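Local coordinates for protein Lic11098 (Leptospira interrogans serogroup Icterohaemorrhagiae serovar copenhageni, PDB 4U08) that is of unknown function but forms a leucine-rich repeat solenoid and is thought to be a virulence factor of this pathogen, at residues 169-174 / 190-195; 349-354 / 372-377; 29-34 / 52-57; 297-302 / 320-325; 227-232 / 247-252. All blocks are in the same frame, centred on the assembly; numbering follows the deposited sequence.

Contact 1: 169-174 / 190-195; sequences QLNVLP and HNQLNV. With ZN (zinc ion), chain G.
Two successive loops of a leucine-rich repeat solenoid meet here, mainly through their backbones, each loop leading away from a short strand (162-164 and 185-187). Leu170 O receives Gln192 N at 2.8 Å, in the carbonyl plane, and one step further Asn171 O takes Asn194 N at 3.2 Å. Asn191 supplies the stronger side-chain bond. Its amide lies alongside Leu170, and OD1 accepts Leu170 N at 3.3 Å; the hydrogen bond is fairly straight (160°), yet the donor stands above the carbonyl plane. ND2 of this buried amide is bonded to Leu165 O and Leu188 O, so both ends are engaged. On the outer side, Gln192 leaves from the crowded first-torsion position and runs extended beside Asn171, CG being 3.3 Å from Asn171 ND2, while its own NE2 makes a weak bond to Gln169 O. Leu173 crosses Leu193 at about a right angle, Leu173 CG against Leu193 CD2 at 4.0 Å. A water links Leu173 N to Val195 O. His190 ND1 binds zinc at 1.9 Å, with His167 and a water as further ligands. Asn191 occupies the asparagine position of the LxxLxLxxNxL consensus, where the side-chain amide turns inward and joins consecutive coils.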
# COMPACT_ATOMS: atom_id res chain seq x y z
N GLN A 169 -10.17 11.07 7.03
CA GLN A 169 -9.94 11.46 8.42
C GLN A 169 -10.44 10.40 9.39
O GLN A 169 -10.84 10.73 10.50
CB GLN A 169 -10.50 12.88 8.70
CG GLN A 169 -11.47 13.39 7.63
CD GLN A 169 -10.88 14.46 6.75
OE1 GLN A 169 -11.15 15.66 6.94
NE2 GLN A 169 -10.09 14.06 5.76
N LEU A 170 -10.29 9.10 9.01
CA LEU A 170 -10.72 7.96 9.83
C LEU A 170 -9.97 7.80 11.13
O LEU A 170 -8.75 7.71 11.13
CB LEU A 170 -10.68 6.63 9.04
CG LEU A 170 -11.42 6.60 7.71
CD1 LEU A 170 -11.16 5.26 6.99
CD2 LEU A 170 -12.90 6.79 7.89
N ASN A 171 -10.70 7.70 12.26
CA ASN A 171 -10.07 7.44 13.55
C ASN A 171 -10.21 5.96 13.84
O ASN A 171 -9.37 5.37 14.55
CB ASN A 171 -10.77 8.22 14.68
CG ASN A 171 -11.13 9.63 14.33
OD1 ASN A 171 -12.29 9.94 14.05
ND2 ASN A 171 -10.16 10.51 14.29
N VAL A 172 -11.31 5.37 13.35
CA VAL A 172 -11.67 3.97 13.62
C VAL A 172 -12.26 3.34 12.34
O VAL A 172 -12.69 4.06 11.44
CB VAL A 172 -12.69 3.93 14.81
CG1 VAL A 172 -13.35 2.58 14.97
CG2 VAL A 172 -12.03 4.31 16.14
N LEU A 173 -12.25 2.00 12.27
CA LEU A 173 -12.87 1.24 11.20
C LEU A 173 -14.14 0.56 11.77
O LEU A 173 -14.09 0.08 12.91
CB LEU A 173 -11.94 0.15 10.65
CG LEU A 173 -10.66 0.61 9.98
CD1 LEU A 173 -9.75 -0.60 9.69
CD2 LEU A 173 -10.96 1.41 8.71
N PRO A 174 -15.24 0.44 11.01
CA PRO A 174 -16.41 -0.30 11.54
C PRO A 174 -16.06 -1.79 11.69
O PRO A 174 -15.29 -2.31 10.89
CB PRO A 174 -17.48 -0.10 10.46
CG PRO A 174 -16.74 0.21 9.21
CD PRO A 174 -15.46 0.90 9.62
N HIS A 190 -2.35 7.29 5.80
CA HIS A 190 -2.56 8.70 6.14
C HIS A 190 -4.00 9.06 6.58
O HIS A 190 -4.57 10.06 6.15
CB HIS A 190 -2.06 9.60 4.98
CG HIS A 190 -1.35 10.83 5.45
ND1 HIS A 190 -0.45 11.50 4.63
CD2 HIS A 190 -1.43 11.48 6.64
CE1 HIS A 190 -0.01 12.53 5.34
NE2 HIS A 190 -0.56 12.55 6.56
N ASN A 191 -4.56 8.25 7.47
CA ASN A 191 -5.82 8.57 8.12
C ASN A 191 -5.36 8.94 9.54
O ASN A 191 -4.22 9.39 9.69
CB ASN A 191 -6.77 7.36 8.09
CG ASN A 191 -7.51 7.25 6.80
OD1 ASN A 191 -8.43 8.00 6.56
ND2 ASN A 191 -7.13 6.32 5.94
N GLN A 192 -6.17 8.72 10.57
CA GLN A 192 -5.71 8.99 11.94
C GLN A 192 -6.12 7.83 12.81
O GLN A 192 -6.53 8.01 13.96
CB GLN A 192 -6.16 10.38 12.46
CG GLN A 192 -7.60 10.77 12.17
CD GLN A 192 -7.85 12.24 12.45
OE1 GLN A 192 -7.39 12.81 13.45
NE2 GLN A 192 -8.61 12.88 11.59
N LEU A 193 -6.01 6.61 12.25
CA LEU A 193 -6.40 5.40 12.94
C LEU A 193 -5.60 5.21 14.20
O LEU A 193 -4.38 5.19 14.15
CB LEU A 193 -6.26 4.17 12.02
CG LEU A 193 -7.21 4.10 10.81
CD1 LEU A 193 -6.73 3.02 9.82
CD2 LEU A 193 -8.64 3.78 11.24
N ASN A 194 -6.28 5.10 15.34
CA ASN A 194 -5.62 4.91 16.63
C ASN A 194 -5.71 3.47 17.09
O ASN A 194 -4.99 3.05 17.98
CB ASN A 194 -6.15 5.89 17.70
CG ASN A 194 -7.65 6.00 17.77
OD1 ASN A 194 -8.34 5.05 18.13
ND2 ASN A 194 -8.19 7.17 17.45
N VAL A 195 -6.58 2.69 16.43
CA VAL A 195 -6.79 1.27 16.75
C VAL A 195 -7.36 0.56 15.52
O VAL A 195 -8.03 1.19 14.71
CB VAL A 195 -7.75 1.14 18.00
CG1 VAL A 195 -9.17 1.57 17.68
CG2 VAL A 195 -7.73 -0.26 18.61
ZN ZN G . -0.06 10.94 2.86
O HOH W 1 -10.79 0.70 14.24
O HOH W 2 1.04 9.05 3.21

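Contact 2: 349-354 / 372-377; sequences LKYNQL and LHNNPL. With ZN (zinc ion), chain D.
Leu354, Asn374 and Asn375 bury the most surface in this meeting of two solenoid loops, and each makes a different kind of contact. Asn375 is the polar centre. Its OD1 accepts Leu354 N at 3.0 Å, in the carbonyl plane and on a lone pair, while ND2 donates to Leu349 O at 2.8 Å and to Leu372 O at 3.0 Å. Both of these acceptors lie close to the amide plane, so three bonds fix the rotation of a buried group. Leu349 O is gripped a second time by Asn352 ND2, whose amide also bonds Leu326 O and, through OD1, Leu331 N. Leu354 lies beside Asn375, its CB 3.3 Å from OD1, and Leu354 O touches Pro376 CD at 3.2 Å and Leu377 CG at 3.3 Å. Asn374, at the more exposed end, runs alongside Tyr351 and sets OD1 over one ring face, toward the rim and 3.1 Å above the plane; amide and ring are only 27° apart. A water on the zinc held by His373 NE2 (2.2 Å) donates weakly to this oxygen. Tyr351 N reaches His373 O in a straight backbone bond. Near the C-terminal end of the solenoid, the contact follows strands 346-348 and 369-371 and is flanked by helix 379-388, whose Ile382 packs on Leu372 and Leu377.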
# COMPACT_ATOMS: atom_id res chain seq x y z
N LEU A 349 27.70 0.02 8.23
CA LEU A 349 28.08 0.10 9.64
C LEU A 349 28.43 1.50 10.06
O LEU A 349 29.04 1.72 11.13
CB LEU A 349 29.26 -0.86 9.89
CG LEU A 349 28.98 -2.34 9.64
CD1 LEU A 349 30.28 -3.14 9.67
CD2 LEU A 349 27.98 -2.90 10.61
N LYS A 350 28.01 2.50 9.26
CA LYS A 350 28.30 3.89 9.58
C LYS A 350 27.78 4.30 10.96
O LYS A 350 26.72 3.85 11.37
CB LYS A 350 27.69 4.83 8.55
CG LYS A 350 28.41 4.86 7.23
CD LYS A 350 28.12 6.16 6.50
CE LYS A 350 26.98 6.04 5.53
NZ LYS A 350 26.71 7.34 4.83
N TYR A 351 28.51 5.21 11.63
CA TYR A 351 28.06 5.75 12.94
C TYR A 351 27.85 4.70 14.02
O TYR A 351 26.78 4.65 14.60
CB TYR A 351 26.76 6.57 12.78
CG TYR A 351 26.87 7.84 11.98
CD1 TYR A 351 27.46 8.98 12.52
CD2 TYR A 351 26.29 7.93 10.72
CE1 TYR A 351 27.48 10.18 11.82
CE2 TYR A 351 26.36 9.12 9.99
CZ TYR A 351 26.95 10.24 10.55
OH TYR A 351 27.00 11.41 9.85
N ASN A 352 28.82 3.83 14.22
CA ASN A 352 28.76 2.86 15.30
C ASN A 352 30.00 3.05 16.19
O ASN A 352 30.72 4.02 16.00
CB ASN A 352 28.64 1.44 14.74
CG ASN A 352 27.21 1.15 14.37
OD1 ASN A 352 26.34 1.07 15.23
ND2 ASN A 352 26.92 1.09 13.08
N GLN A 353 30.30 2.13 17.10
CA GLN A 353 31.48 2.29 17.96
C GLN A 353 32.40 1.11 17.78
O GLN A 353 32.98 0.63 18.74
CB GLN A 353 31.04 2.42 19.44
CG GLN A 353 30.18 3.66 19.75
CD GLN A 353 30.90 4.96 19.48
OE1 GLN A 353 32.09 5.13 19.77
NE2 GLN A 353 30.19 5.91 18.90
N LEU A 354 32.51 0.60 16.54
CA LEU A 354 33.35 -0.56 16.23
C LEU A 354 34.83 -0.18 16.32
O LEU A 354 35.29 0.68 15.60
CB LEU A 354 33.01 -1.15 14.85
CG LEU A 354 31.55 -1.67 14.68
CD1 LEU A 354 31.25 -1.98 13.21
CD2 LEU A 354 31.31 -2.93 15.53
N LEU A 372 31.99 2.25 6.58
CA LEU A 372 32.59 2.23 7.92
C LEU A 372 32.81 3.60 8.55
O LEU A 372 33.30 3.67 9.68
CB LEU A 372 33.95 1.48 7.87
CG LEU A 372 33.94 0.01 7.41
CD1 LEU A 372 35.37 -0.50 7.26
CD2 LEU A 372 33.17 -0.87 8.40
N HIS A 373 32.47 4.69 7.82
CA HIS A 373 32.67 6.05 8.30
C HIS A 373 32.10 6.26 9.71
O HIS A 373 31.05 5.70 10.03
CB HIS A 373 32.08 7.05 7.29
CG HIS A 373 32.48 8.47 7.52
ND1 HIS A 373 33.79 8.88 7.41
CD2 HIS A 373 31.71 9.55 7.80
CE1 HIS A 373 33.80 10.17 7.68
NE2 HIS A 373 32.57 10.62 7.93
N ASN A 374 32.82 7.02 10.58
CA ASN A 374 32.40 7.34 11.95
C ASN A 374 32.33 6.10 12.85
O ASN A 374 31.29 5.77 13.42
CB ASN A 374 31.06 8.15 11.99
CG ASN A 374 31.10 9.45 11.21
OD1 ASN A 374 30.25 9.72 10.37
ND2 ASN A 374 32.08 10.28 11.47
N ASN A 375 33.42 5.35 12.86
CA ASN A 375 33.73 4.22 13.73
C ASN A 375 35.18 4.42 14.16
O ASN A 375 36.00 4.74 13.31
CB ASN A 375 33.62 2.90 13.01
CG ASN A 375 32.23 2.38 12.97
OD1 ASN A 375 31.74 1.79 13.92
ND2 ASN A 375 31.58 2.58 11.85
N PRO A 376 35.53 4.15 15.43
CA PRO A 376 36.94 4.32 15.87
C PRO A 376 37.86 3.16 15.45
O PRO A 376 38.43 2.46 16.28
CB PRO A 376 36.80 4.41 17.40
CG PRO A 376 35.59 3.54 17.72
CD PRO A 376 34.65 3.72 16.55
N LEU A 377 37.90 2.88 14.14
CA LEU A 377 38.67 1.80 13.56
C LEU A 377 40.06 2.28 13.19
O LEU A 377 40.17 3.32 12.54
CB LEU A 377 37.94 1.23 12.32
CG LEU A 377 36.67 0.41 12.61
CD1 LEU A 377 35.82 0.24 11.35
CD2 LEU A 377 37.01 -0.96 13.20
ZN ZN D . 31.52 12.54 7.55
O HOH W 3 29.78 12.76 8.77

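Contact 3: 29-34 / 52-57; sequences GSKLTT and DNQLIA
Running in nearly the same direction, 16° apart end to end, segments 29-34 and 52-57 are equivalent loops of adjoining coils in a leucine-rich repeat solenoid. Gly29 and Asp52 open their loops with positive phi, and Lys31 repeats it in the first, so the chain turns tightly there. Leu32 O receives Gln54 N at 2.8 Å, a direct backbone bond between the coils. The turn in 29-32 aims two amides at one side-chain oxygen: Asn53 OD1 accepts Ser30 N at 2.9 Å, on a lone pair in the carbonyl plane, and Leu32 N at 3.0 Å, from above that plane in a nearly straight bond (172°). Asn53 ND2 donates to Leu27 O and Leu50 O, completing the grip on this buried amide, while Ser30 OG is bonded to Leu27 O. Gln54 bends at its second torsion and lies beside Lys31, with OE1 3.4 Å from Lys31 CA. Leu32 and Leu55 cross obliquely, their CD2 methyls 4.0 Å apart. Two waters bridge the segments. One accepts from Lys31 N and Gln54 NE2 and donates to Asp52 O; another, 2.9 Å from Thr33 O, donates to that carbonyl and to Ala57 O and accepts from Ile56 N.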
# COMPACT_ATOMS: atom_id res chain seq x y z
N GLY A 29 -9.28 16.35 -22.61
CA GLY A 29 -8.46 17.55 -22.77
C GLY A 29 -8.87 18.46 -23.91
O GLY A 29 -8.01 18.92 -24.66
N SER A 30 -10.19 18.70 -24.06
CA SER A 30 -10.74 19.54 -25.12
C SER A 30 -11.42 20.81 -24.57
O SER A 30 -12.20 21.44 -25.29
CB SER A 30 -11.68 18.73 -26.02
OG SER A 30 -12.87 18.38 -25.35
N LYS A 31 -11.12 21.18 -23.30
CA LYS A 31 -11.69 22.34 -22.60
C LYS A 31 -13.24 22.36 -22.68
O LYS A 31 -13.86 23.42 -22.83
CB LYS A 31 -11.05 23.67 -23.07
CG LYS A 31 -9.57 23.80 -22.69
CD LYS A 31 -8.96 25.14 -23.14
CE LYS A 31 -8.33 25.08 -24.52
NZ LYS A 31 -7.74 26.38 -24.91
N LEU A 32 -13.85 21.17 -22.59
CA LEU A 32 -15.30 20.98 -22.66
C LEU A 32 -15.93 21.50 -21.36
O LEU A 32 -15.59 21.03 -20.27
CB LEU A 32 -15.64 19.50 -22.91
CG LEU A 32 -17.07 19.15 -23.29
CD1 LEU A 32 -17.37 19.53 -24.72
CD2 LEU A 32 -17.34 17.67 -23.10
N THR A 33 -16.80 22.52 -21.49
CA THR A 33 -17.48 23.17 -20.37
C THR A 33 -18.87 22.59 -20.11
O THR A 33 -19.37 22.66 -18.99
CB THR A 33 -17.50 24.71 -20.54
OG1 THR A 33 -18.01 25.02 -21.84
CG2 THR A 33 -16.13 25.34 -20.35
N THR A 34 -19.47 21.98 -21.14
CA THR A 34 -20.79 21.39 -21.05
C THR A 34 -20.89 20.23 -22.02
O THR A 34 -20.32 20.28 -23.11
CB THR A 34 -21.91 22.46 -21.24
OG1 THR A 34 -23.19 21.83 -21.21
CG2 THR A 34 -21.76 23.28 -22.54
N ASP A 52 -10.14 15.27 -17.98
CA ASP A 52 -9.40 16.52 -18.10
C ASP A 52 -10.17 17.58 -18.89
O ASP A 52 -9.73 17.99 -19.96
CB ASP A 52 -8.02 16.26 -18.76
CG ASP A 52 -7.11 15.32 -17.98
OD1 ASP A 52 -6.12 15.80 -17.41
OD2 ASP A 52 -7.37 14.09 -18.00
N ASN A 53 -11.34 17.97 -18.39
CA ASN A 53 -12.18 19.00 -19.02
C ASN A 53 -12.68 19.95 -17.92
O ASN A 53 -12.14 19.91 -16.81
CB ASN A 53 -13.31 18.37 -19.87
CG ASN A 53 -12.86 17.86 -21.22
OD1 ASN A 53 -12.31 18.60 -22.06
ND2 ASN A 53 -13.08 16.57 -21.48
N GLN A 54 -13.67 20.82 -18.21
CA GLN A 54 -14.17 21.76 -17.19
C GLN A 54 -15.66 21.57 -16.87
O GLN A 54 -16.34 22.54 -16.50
CB GLN A 54 -13.84 23.22 -17.56
CG GLN A 54 -12.36 23.57 -17.47
CD GLN A 54 -11.64 23.40 -18.79
OE1 GLN A 54 -11.88 24.15 -19.75
NE2 GLN A 54 -10.72 22.45 -18.87
N LEU A 55 -16.15 20.32 -16.96
CA LEU A 55 -17.55 19.97 -16.68
C LEU A 55 -17.92 20.20 -15.22
O LEU A 55 -17.18 19.78 -14.33
CB LEU A 55 -17.88 18.52 -17.09
CG LEU A 55 -17.65 18.11 -18.55
CD1 LEU A 55 -17.92 16.63 -18.74
CD2 LEU A 55 -18.55 18.89 -19.48
N ILE A 56 -19.03 20.90 -14.98
CA ILE A 56 -19.53 21.18 -13.64
C ILE A 56 -20.71 20.26 -13.32
O ILE A 56 -20.98 19.99 -12.15
CB ILE A 56 -19.85 22.68 -13.40
CG1 ILE A 56 -20.86 23.24 -14.43
CG2 ILE A 56 -18.55 23.51 -13.35
CD1 ILE A 56 -21.60 24.55 -14.01
N ALA A 57 -21.40 19.76 -14.37
CA ALA A 57 -22.55 18.88 -14.28
C ALA A 57 -22.68 18.03 -15.54
O ALA A 57 -21.92 18.24 -16.49
CB ALA A 57 -23.82 19.70 -14.07
O HOH W 4 -9.17 20.56 -21.08
O HOH W 5 -21.09 21.12 -17.30
O HOH W 6 -22.51 19.41 -18.87

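Contact 4: 297-302 / 320-325; sequences RLQTLY and NLESLD
Strands 300-302 and 323-325 run parallel, their short axes 4.9 Å apart at closest approach, and are joined by bonds nearly along their C=O axes: Leu301 N to Ser323 O at 3.0 Å and Asp325 N to Leu301 O at 2.9 Å. Just before the strands, Gln299 O is gripped twice, by Glu322 N at 2.8 Å on a lone pair and by Ser323 N nearly end-on. Leu301 and Leu324 lie side by side on one face, Leu301 CD2 to Leu324 CD1 at 3.8 Å, and Leu321 CD1 tucks between Leu298 CD2 and Leu301 CB. All four leucines carry CG anti to the backbone N, and Leu298 likewise runs alongside Leu321. They are the repeating leucines of the leucine-rich repeat, turned into the solenoid core, while Thr300, Tyr302, Ser323 and Asp325 face its concave surface. There the Tyr302 ring presents its edge to Asp325 CB, with ring and carboxylate 89° apart, and Thr300 CG2 sits 3.2 Å above one ring face. Further out, Asp325 OD1 accepts Glu327 N. A water bridges Leu298 O and Asn320 N, and the Asn320 amide is held by Gln296 O on ND2 and by Lys343 NZ on OD1.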
# COMPACT_ATOMS: atom_id res chain seq x y z
N ARG A 297 14.46 -16.81 4.46
CA ARG A 297 14.24 -16.16 3.17
C ARG A 297 14.59 -14.69 3.22
O ARG A 297 14.47 -13.97 2.21
CB ARG A 297 12.77 -16.37 2.74
CG ARG A 297 12.46 -17.84 2.42
CD ARG A 297 12.48 -18.11 0.94
NE ARG A 297 11.96 -19.44 0.63
CZ ARG A 297 12.70 -20.55 0.57
NH1 ARG A 297 14.00 -20.51 0.80
NH2 ARG A 297 12.13 -21.72 0.28
N LEU A 298 15.02 -14.20 4.38
CA LEU A 298 15.31 -12.77 4.49
C LEU A 298 16.42 -12.29 3.55
O LEU A 298 17.51 -12.86 3.56
CB LEU A 298 15.60 -12.35 5.95
CG LEU A 298 15.40 -10.88 6.29
CD1 LEU A 298 13.90 -10.50 6.25
CD2 LEU A 298 15.99 -10.55 7.69
N GLN A 299 16.14 -11.27 2.73
CA GLN A 299 17.09 -10.67 1.80
C GLN A 299 17.56 -9.30 2.25
O GLN A 299 18.69 -8.90 1.98
CB GLN A 299 16.43 -10.50 0.41
CG GLN A 299 16.21 -11.79 -0.35
CD GLN A 299 15.35 -11.56 -1.56
OE1 GLN A 299 15.40 -10.51 -2.20
NE2 GLN A 299 14.49 -12.51 -1.87
N THR A 300 16.66 -8.54 2.85
CA THR A 300 16.93 -7.17 3.24
C THR A 300 16.54 -6.92 4.69
O THR A 300 15.40 -7.18 5.08
CB THR A 300 16.17 -6.26 2.25
OG1 THR A 300 16.63 -6.53 0.92
CG2 THR A 300 16.38 -4.84 2.51
N LEU A 301 17.48 -6.39 5.48
CA LEU A 301 17.27 -6.07 6.90
C LEU A 301 17.77 -4.66 7.20
O LEU A 301 18.96 -4.37 7.05
CB LEU A 301 17.96 -7.14 7.77
CG LEU A 301 17.85 -7.03 9.30
CD1 LEU A 301 16.33 -6.86 9.76
CD2 LEU A 301 18.50 -8.22 9.96
N TYR A 302 16.83 -3.75 7.52
CA TYR A 302 17.13 -2.35 7.78
C TYR A 302 16.95 -2.08 9.25
O TYR A 302 15.84 -2.24 9.78
CB TYR A 302 16.23 -1.41 6.96
CG TYR A 302 16.34 -1.52 5.46
CD1 TYR A 302 17.56 -1.31 4.81
CD2 TYR A 302 15.21 -1.73 4.67
CE1 TYR A 302 17.65 -1.34 3.42
CE2 TYR A 302 15.29 -1.76 3.27
CZ TYR A 302 16.50 -1.54 2.65
OH TYR A 302 16.56 -1.61 1.28
N ASN A 320 20.26 -16.04 3.06
CA ASN A 320 19.81 -15.31 1.87
C ASN A 320 19.94 -13.81 1.97
O ASN A 320 19.59 -13.10 1.03
CB ASN A 320 18.37 -15.74 1.52
CG ASN A 320 18.36 -17.06 0.82
OD1 ASN A 320 19.15 -17.31 -0.09
ND2 ASN A 320 17.55 -17.98 1.29
N LEU A 321 20.49 -13.30 3.08
CA LEU A 321 20.62 -11.88 3.29
C LEU A 321 21.58 -11.25 2.33
O LEU A 321 22.73 -11.68 2.24
CB LEU A 321 21.04 -11.59 4.75
CG LEU A 321 20.75 -10.19 5.27
CD1 LEU A 321 19.23 -9.97 5.46
CD2 LEU A 321 21.47 -9.95 6.61
N GLU A 322 21.12 -10.22 1.64
CA GLU A 322 21.90 -9.47 0.66
C GLU A 322 22.23 -8.09 1.13
O GLU A 322 23.24 -7.52 0.72
CB GLU A 322 21.13 -9.39 -0.67
CG GLU A 322 20.94 -10.75 -1.30
CD GLU A 322 20.09 -10.78 -2.56
OE1 GLU A 322 19.46 -9.75 -2.91
OE2 GLU A 322 20.06 -11.85 -3.21
N SER A 323 21.35 -7.51 1.96
CA SER A 323 21.56 -6.14 2.41
C SER A 323 21.31 -6.00 3.90
O SER A 323 20.24 -6.40 4.39
CB SER A 323 20.66 -5.20 1.62
OG SER A 323 20.91 -3.86 2.00
N LEU A 324 22.29 -5.45 4.63
CA LEU A 324 22.17 -5.25 6.09
C LEU A 324 22.53 -3.83 6.46
O LEU A 324 23.65 -3.36 6.17
CB LEU A 324 23.02 -6.29 6.84
CG LEU A 324 23.06 -6.25 8.39
CD1 LEU A 324 21.62 -6.33 9.02
CD2 LEU A 324 23.98 -7.38 8.93
N ASP A 325 21.55 -3.08 7.00
CA ASP A 325 21.79 -1.69 7.33
C ASP A 325 21.79 -1.49 8.84
O ASP A 325 20.75 -1.59 9.48
CB ASP A 325 20.80 -0.75 6.60
CG ASP A 325 21.00 0.74 6.86
OD1 ASP A 325 21.95 1.11 7.63
OD2 ASP A 325 20.20 1.53 6.34
O HOH W 7 18.31 -15.11 5.10

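Contact 5: 227-232 / 247-252; sequences QNLQKL and GQLQNL
Leu229 and Leu252 share one rotamer, CG anti to the backbone N (chi1 -161° and -160°), and so lie side by side pointing into the core. Leu252 CD1 meets three partners: Leu229 CG at 3.9 Å, Leu232 CB at 3.9 Å and Gln230 O at 3.5 Å. Leu249 differs, with CG beside its backbone N and anti to the carbonyl carbon, and brings CD1 to within 4.2 Å of Leu229 CD2. In Asn251 too CG lies beside the backbone N (chi1 -72°), which carries ND2 back to Gln227 O at 2.7 Å. That bond is straight, nearly along the carbonyl axis and in the plane of the amide. Leucines stacked inside the solenoid are the mark of successive leucine-rich repeat coils; here Asn251, ahead of strand 254-256, adds a tie to the preceding coil. A type I turn from Leu249 to Leu252 presents Asn251 to 227-232. Gln227 O accepts from a second donor as well, a water 2.9 Å away that also takes a weak bond from Gln250 N. Another water donates to Leu229 O and accepts from Asn251 N, bridging the two backbones. Outside the pair, Gln204 OE1 holds Gln227 NE2.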
# COMPACT_ATOMS: atom_id res chain seq x y z
N GLN A 227 -3.95 -15.11 7.06
CA GLN A 227 -3.20 -16.21 6.46
C GLN A 227 -2.68 -15.95 5.04
O GLN A 227 -1.68 -16.56 4.68
CB GLN A 227 -4.01 -17.53 6.51
CG GLN A 227 -5.36 -17.49 5.79
CD GLN A 227 -5.94 -18.88 5.63
OE1 GLN A 227 -5.30 -19.78 5.06
NE2 GLN A 227 -7.14 -19.09 6.13
N ASN A 228 -3.29 -15.04 4.27
CA ASN A 228 -2.83 -14.74 2.92
C ASN A 228 -2.01 -13.46 2.80
O ASN A 228 -1.54 -13.13 1.70
CB ASN A 228 -4.04 -14.71 1.95
CG ASN A 228 -4.62 -16.09 1.69
OD1 ASN A 228 -3.98 -17.11 1.89
ND2 ASN A 228 -5.81 -16.15 1.14
N LEU A 229 -1.80 -12.75 3.93
CA LEU A 229 -1.07 -11.48 3.93
C LEU A 229 0.38 -11.63 3.44
O LEU A 229 1.10 -12.47 3.94
CB LEU A 229 -1.09 -10.80 5.32
CG LEU A 229 -0.76 -9.29 5.34
CD1 LEU A 229 -1.85 -8.45 4.65
CD2 LEU A 229 -0.60 -8.80 6.78
N GLN A 230 0.76 -10.81 2.47
CA GLN A 230 2.09 -10.78 1.85
C GLN A 230 2.84 -9.52 2.18
O GLN A 230 4.07 -9.55 2.32
CB GLN A 230 1.97 -10.92 0.33
CG GLN A 230 1.55 -12.32 -0.13
CD GLN A 230 0.99 -12.34 -1.54
OE1 GLN A 230 1.49 -11.67 -2.44
NE2 GLN A 230 -0.07 -13.11 -1.76
N LYS A 231 2.13 -8.38 2.26
CA LYS A 231 2.77 -7.10 2.53
C LYS A 231 2.01 -6.37 3.64
O LYS A 231 0.80 -6.14 3.53
CB LYS A 231 2.82 -6.21 1.27
CG LYS A 231 3.72 -6.77 0.16
CD LYS A 231 3.76 -5.81 -1.01
CE LYS A 231 4.48 -6.44 -2.18
NZ LYS A 231 3.91 -5.96 -3.47
N LEU A 232 2.75 -5.98 4.69
CA LEU A 232 2.19 -5.25 5.82
C LEU A 232 3.00 -3.97 5.97
O LEU A 232 4.17 -4.02 6.38
CB LEU A 232 2.22 -6.14 7.08
CG LEU A 232 1.68 -5.53 8.41
CD1 LEU A 232 0.27 -4.93 8.22
CD2 LEU A 232 1.67 -6.57 9.52
N GLY A 247 3.76 -13.81 14.25
CA GLY A 247 4.48 -14.97 13.76
C GLY A 247 3.65 -15.97 12.98
O GLY A 247 4.20 -16.82 12.29
N GLN A 248 2.32 -15.87 13.07
CA GLN A 248 1.40 -16.77 12.34
C GLN A 248 1.27 -16.39 10.85
O GLN A 248 0.66 -17.12 10.09
CB GLN A 248 0.01 -16.73 13.01
CG GLN A 248 0.03 -17.27 14.45
CD GLN A 248 -1.18 -16.92 15.29
OE1 GLN A 248 -2.08 -16.18 14.87
NE2 GLN A 248 -1.21 -17.42 16.51
N LEU A 249 1.83 -15.24 10.45
CA LEU A 249 1.74 -14.73 9.07
C LEU A 249 2.74 -15.44 8.17
O LEU A 249 3.79 -14.88 7.81
CB LEU A 249 1.91 -13.21 9.05
CG LEU A 249 0.88 -12.39 9.88
CD1 LEU A 249 1.25 -10.93 9.93
CD2 LEU A 249 -0.50 -12.53 9.32
N GLN A 250 2.43 -16.72 7.83
CA GLN A 250 3.33 -17.59 7.06
C GLN A 250 3.60 -17.13 5.63
O GLN A 250 4.62 -17.53 5.08
CB GLN A 250 2.84 -19.04 7.07
CG GLN A 250 2.74 -19.71 8.46
CD GLN A 250 4.01 -19.57 9.26
OE1 GLN A 250 4.16 -18.66 10.07
NE2 GLN A 250 5.04 -20.31 8.93
N ASN A 251 2.71 -16.31 5.05
CA ASN A 251 2.90 -15.83 3.68
C ASN A 251 3.52 -14.45 3.58
O ASN A 251 3.74 -13.95 2.48
CB ASN A 251 1.56 -15.92 2.90
CG ASN A 251 1.22 -17.36 2.59
OD1 ASN A 251 2.02 -18.11 2.02
ND2 ASN A 251 0.11 -17.86 3.10
N LEU A 252 3.77 -13.82 4.73
CA LEU A 252 4.29 -12.46 4.78
C LEU A 252 5.67 -12.37 4.17
O LEU A 252 6.57 -13.10 4.59
CB LEU A 252 4.29 -11.89 6.21
CG LEU A 252 4.36 -10.35 6.29
CD1 LEU A 252 3.09 -9.66 5.72
CD2 LEU A 252 4.67 -9.90 7.70
O HOH W 8 -0.24 -18.07 6.67
O HOH W 9 0.61 -14.33 5.91

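The five contacts sample one principle, the stacking of successive coils along a solenoid. They run in chain order 3, 1, 5, 4, 2, the centres of contacts 3 and 2 about 59 Å apart. Contacts 1, 2 and 3 join loops following strands; contact 4 pairs two strands with their lead-ins, and contact 5, whose segments are not equivalent, sets the start of strand 231-233 against the turn ahead of strand 254-256. Contacts 4 and 5 come within about 7 Å at their nearest atoms, contacts 4 and 2 within about 6 Å. Zinc is bound by His190 in contact 1 and His373 in contact 2, while a zinc lies about 5 Å from the Asp325 side chain in contact 4.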